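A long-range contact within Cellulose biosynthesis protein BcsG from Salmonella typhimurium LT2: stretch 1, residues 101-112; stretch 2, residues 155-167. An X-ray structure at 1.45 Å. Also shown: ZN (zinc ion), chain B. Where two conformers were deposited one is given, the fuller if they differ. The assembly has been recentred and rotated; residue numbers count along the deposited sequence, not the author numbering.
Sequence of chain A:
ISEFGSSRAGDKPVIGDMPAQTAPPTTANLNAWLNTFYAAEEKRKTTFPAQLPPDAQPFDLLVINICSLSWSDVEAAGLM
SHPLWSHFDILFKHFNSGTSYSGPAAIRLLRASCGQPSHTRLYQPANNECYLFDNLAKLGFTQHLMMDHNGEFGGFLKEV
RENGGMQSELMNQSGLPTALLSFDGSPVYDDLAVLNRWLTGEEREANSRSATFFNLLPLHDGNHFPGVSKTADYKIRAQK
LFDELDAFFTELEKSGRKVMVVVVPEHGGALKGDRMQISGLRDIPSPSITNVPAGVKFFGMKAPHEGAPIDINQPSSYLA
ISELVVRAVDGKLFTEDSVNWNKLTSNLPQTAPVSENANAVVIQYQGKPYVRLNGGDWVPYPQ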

# COMPACT_ATOMS: atom_id res chain seq x y z
N TYR A 101 -11.25 -2.11 5.16
CA TYR A 101 -12.19 -1.30 4.35
C TYR A 101 -11.45 -0.37 3.42
O TYR A 101 -10.34 0.07 3.73
CB TYR A 101 -13.11 -0.49 5.27
CG TYR A 101 -14.09 -1.30 6.12
CD1 TYR A 101 -14.69 -2.47 5.64
CD2 TYR A 101 -14.47 -0.83 7.36
CE1 TYR A 101 -15.62 -3.18 6.42
CE2 TYR A 101 -15.42 -1.49 8.13
CZ TYR A 101 -15.98 -2.67 7.66
OH TYR A 101 -16.93 -3.31 8.47
N SER A 102 -12.08 -0.05 2.29
CA SER A 102 -11.39 0.68 1.23
C SER A 102 -11.04 2.12 1.59
O SER A 102 -9.91 2.56 1.36
CB SER A 102 -12.27 0.73 -0.02
OG SER A 102 -12.64 -0.58 -0.44
N GLY A 103 -12.01 2.85 2.18
CA GLY A 103 -11.75 4.26 2.50
C GLY A 103 -10.60 4.44 3.46
O GLY A 103 -9.64 5.16 3.16
N PRO A 104 -10.64 3.74 4.60
CA PRO A 104 -9.53 3.88 5.54
C PRO A 104 -8.21 3.39 4.95
O PRO A 104 -7.17 3.96 5.27
CB PRO A 104 -9.95 3.00 6.71
CG PRO A 104 -11.36 2.69 6.53
CD PRO A 104 -11.81 3.03 5.16
N ALA A 105 -8.23 2.36 4.08
CA ALA A 105 -6.99 1.92 3.46
C ALA A 105 -6.36 2.99 2.62
O ALA A 105 -5.13 3.18 2.67
CB ALA A 105 -7.23 0.68 2.61
N ALA A 106 -7.18 3.66 1.82
CA ALA A 106 -6.66 4.71 0.94
C ALA A 106 -6.13 5.88 1.76
O ALA A 106 -5.05 6.42 1.46
CB ALA A 106 -7.74 5.18 -0.01
N ILE A 107 -6.84 6.26 2.84
CA ILE A 107 -6.35 7.34 3.68
C ILE A 107 -5.02 6.95 4.34
O ILE A 107 -4.10 7.77 4.39
CB ILE A 107 -7.40 7.70 4.77
CG1 ILE A 107 -8.73 8.15 4.12
CG2 ILE A 107 -6.88 8.85 5.63
CD1 ILE A 107 -9.86 8.15 5.13
N ARG A 108 -4.90 5.71 4.83
CA ARG A 108 -3.66 5.27 5.45
C ARG A 108 -2.50 5.36 4.44
O ARG A 108 -1.41 5.80 4.79
CB ARG A 108 -3.81 3.86 6.00
CG ARG A 108 -4.69 3.81 7.24
CD ARG A 108 -4.81 2.39 7.81
NE ARG A 108 -5.62 2.41 9.05
CZ ARG A 108 -5.19 2.86 10.23
NH1 ARG A 108 -3.93 3.27 10.41
NH2 ARG A 108 -6.05 2.91 11.27
N LEU A 109 -2.72 4.92 3.22
CA LEU A 109 -1.68 5.00 2.20
C LEU A 109 -1.33 6.45 1.86
O LEU A 109 -0.14 6.79 1.74
CB LEU A 109 -2.18 4.28 0.93
CG LEU A 109 -1.27 4.32 -0.32
CD1 LEU A 109 0.16 3.89 -0.06
CD2 LEU A 109 -1.88 3.40 -1.35
N LEU A 110 -2.34 7.32 1.74
CA LEU A 110 -2.09 8.73 1.45
C LEU A 110 -1.36 9.43 2.61
O LEU A 110 -0.61 10.39 2.38
CB LEU A 110 -3.37 9.47 1.02
CG LEU A 110 -3.91 8.92 -0.31
CD1 LEU A 110 -5.33 9.35 -0.51
CD2 LEU A 110 -3.05 9.36 -1.48
N ARG A 111 -1.47 8.86 3.82
CA ARG A 111 -0.76 9.39 4.98
C ARG A 111 0.48 8.54 5.31
O ARG A 111 0.93 8.47 6.46
CB ARG A 111 -1.70 9.51 6.18
CG ARG A 111 -2.82 10.50 5.96
CD ARG A 111 -3.66 10.64 7.22
NE ARG A 111 -4.80 11.51 6.95
CZ ARG A 111 -5.63 11.93 7.89
NH1 ARG A 111 -5.40 11.60 9.17
NH2 ARG A 111 -6.63 12.75 7.54
N ALA A 112 1.11 7.94 4.27
CA ALA A 112 2.21 6.99 4.50
C ALA A 112 3.47 7.59 5.16
O ALA A 112 4.31 6.81 5.62
CB ALA A 112 2.63 6.35 3.18
N GLY A 155 -18.76 6.77 -0.88
CA GLY A 155 -18.17 8.11 -0.76
C GLY A 155 -16.66 8.02 -0.85
O GLY A 155 -15.95 8.84 -0.26
N PHE A 156 -16.17 7.03 -1.62
CA PHE A 156 -14.71 6.78 -1.65
C PHE A 156 -13.92 7.98 -2.17
O PHE A 156 -12.95 8.38 -1.54
CB PHE A 156 -14.42 5.55 -2.50
CG PHE A 156 -12.95 5.22 -2.59
CD1 PHE A 156 -12.29 4.61 -1.51
CD2 PHE A 156 -12.22 5.53 -3.74
CE1 PHE A 156 -10.92 4.32 -1.58
CE2 PHE A 156 -10.86 5.22 -3.82
CZ PHE A 156 -10.21 4.63 -2.74
N LEU A 157 -14.34 8.54 -3.30
CA LEU A 157 -13.63 9.70 -3.84
C LEU A 157 -13.66 10.87 -2.84
O LEU A 157 -12.66 11.55 -2.65
CB LEU A 157 -14.22 10.12 -5.19
CG LEU A 157 -13.61 11.35 -5.89
CD1 LEU A 157 -12.11 11.18 -6.10
CD2 LEU A 157 -14.33 11.60 -7.22
N LYS A 158 -14.80 11.08 -2.19
CA LYS A 158 -14.87 12.14 -1.15
C LYS A 158 -13.87 11.88 -0.01
O LYS A 158 -13.21 12.82 0.43
CB LYS A 158 -16.30 12.30 -0.65
CG LYS A 158 -17.21 12.99 -1.65
CD LYS A 158 -18.64 13.09 -1.12
CE LYS A 158 -19.55 13.78 -2.12
NZ LYS A 158 -20.98 13.64 -1.72
N GLU A 159 -13.73 10.62 0.44
CA GLU A 159 -12.77 10.30 1.49
C GLU A 159 -11.33 10.55 1.03
O GLU A 159 -10.52 11.13 1.78
CB GLU A 159 -12.93 8.85 2.01
CG GLU A 159 -14.29 8.57 2.67
CD GLU A 159 -14.23 7.52 3.76
OE1 GLU A 159 -13.17 6.93 3.98
OE2 GLU A 159 -15.26 7.29 4.43
N VAL A 160 -11.02 10.15 -0.21
CA VAL A 160 -9.68 10.40 -0.77
C VAL A 160 -9.35 11.90 -0.79
O VAL A 160 -8.21 12.29 -0.47
CB VAL A 160 -9.58 9.77 -2.19
CG1 VAL A 160 -8.40 10.30 -2.99
CG2 VAL A 160 -9.53 8.25 -2.08
N ARG A 161 -10.34 12.73 -1.18
CA ARG A 161 -10.15 14.20 -1.20
C ARG A 161 -10.06 14.79 0.21
O ARG A 161 -9.09 15.52 0.52
CB ARG A 161 -11.28 14.88 -1.99
CG ARG A 161 -11.31 14.48 -3.45
CD ARG A 161 -11.92 15.58 -4.29
NE ARG A 161 -11.54 15.38 -5.68
CZ ARG A 161 -12.38 15.12 -6.67
NH1 ARG A 161 -13.70 15.04 -6.46
NH2 ARG A 161 -11.89 14.95 -7.90
N GLU A 162 -11.02 14.45 1.07
CA GLU A 162 -11.19 15.14 2.36
C GLU A 162 -10.25 14.68 3.44
O GLU A 162 -9.70 15.48 4.20
CB GLU A 162 -12.64 15.00 2.86
CG GLU A 162 -13.65 15.74 1.99
CD GLU A 162 -15.09 15.66 2.52
OE1 GLU A 162 -15.36 14.93 3.50
OE2 GLU A 162 -15.95 16.35 1.94
N ASN A 163 -10.08 13.37 3.56
CA ASN A 163 -9.18 12.82 4.58
C ASN A 163 -7.83 12.41 4.01
O ASN A 163 -6.82 12.44 4.72
CB ASN A 163 -9.86 11.61 5.22
CG ASN A 163 -11.19 11.99 5.82
OD1 ASN A 163 -12.26 11.53 5.39
ND2 ASN A 163 -11.13 12.85 6.77
N GLY A 164 -7.82 11.95 2.75
CA GLY A 164 -6.53 11.62 2.11
C GLY A 164 -5.78 12.85 1.62
O GLY A 164 -4.60 12.76 1.29
N GLY A 165 -6.47 13.99 1.55
CA GLY A 165 -5.86 15.25 1.16
C GLY A 165 -5.60 15.41 -0.33
O GLY A 165 -4.96 16.37 -0.72
N MET A 166 -6.09 14.49 -1.15
CA MET A 166 -5.79 14.48 -2.56
C MET A 166 -6.80 15.39 -3.30
O MET A 166 -7.86 14.94 -3.71
CB MET A 166 -5.80 13.01 -3.01
CG MET A 166 -6.00 12.74 -4.49
SD MET A 166 -4.41 12.87 -5.31
CE MET A 166 -3.52 11.63 -4.38
N GLN A 167 -6.46 16.67 -3.42
CA GLN A 167 -7.35 17.68 -4.01
C GLN A 167 -6.97 17.89 -5.49
O GLN A 167 -6.46 18.93 -5.88
CB GLN A 167 -7.32 18.99 -3.17
CG GLN A 167 -8.45 20.00 -3.47
CD GLN A 167 -9.84 19.38 -3.39
OE1 GLN A 167 -10.35 19.12 -2.31
NE2 GLN A 167 -10.45 19.16 -4.55
ZN ZN B . -11.45 -2.04 -1.13
O HOH W 1 -9.14 14.40 7.92
O HOH W 2 -13.82 -2.70 -0.69

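Helices 102-110 and 156-162 run side by side in nearly the same direction, their axes inclined by 25° and 9.2 Å apart at closest approach. Glycines bring the backbones closest: the CA atoms of G103 and F156 lie 5.7 Å apart, and those of I107 and G164 only 4.6 Å apart. Neither glycine leaves room for a side chain. An ideal CB on G103 would fall 2.2 Å from E159 OE1, and one on G164 would fall 2.4 Å from L110 CD1.

At the N-terminal end, F156 adopts chi1 t with chi2 at 76°. Its CA-to-CB bond points sideways, but this conformation carries the ring across to the first helix, where S102 O and G103 CA lie at its edge. The small side chain of A106 points toward the second helix and accommodates the ring, with A106 CB 3.6 Å from F156 CE1; the same methyl lies 4.1 Å from V160 CG2. S102, chi1 m, uses its OG to bind the zinc ion at 2.0 Å, while its CB remains 4.1 Å from F156 CE1. E159 points toward the first helix, and its m, t conformation extends the carboxylate over the bare backbone of G103, placing OE1 3.4 Å from G103 CA. That oxygen is hydrogen-bonded elsewhere in the structure.

Farther along, I107 points sideways from its CA, yet its m, t rotamer brings the chain end back to the second stretch: CD1 lies 3.5 Å from N163 CB and 3.7 Å from E159 OE1. L110, also m, t, points directly toward the partner and has the largest covered area in the contact. Its two methyls diverge, L110 CD1 lying 4.1 Å from V160 CG1 and L110 CD2 3.7 Å from M166 CE. The methionine turns its terminal methyl to this leucine through a t, p, p conformation. Beneath these apolar contacts, L110 CB sits 3.5 Å from G164 O.

The direct polar link is made by R111, the first residue to leave helical geometry after helix 102-110. With chi1 m and the next two torsions t, its side chain is extended and reaches N163 O with the edge of the guanidinium. R111 NH2 donates to N163 O at 2.8 Å and R111 NE to the same oxygen at 3.1 Å, a bifurcated arrangement that pairs a cationic group with a backbone carbonyl. Water 1 reinforces the junction, accepting a hydrogen bond from N163 ND2 at 2.8 Å and a weak one from R111 NH2 at 3.0 Å.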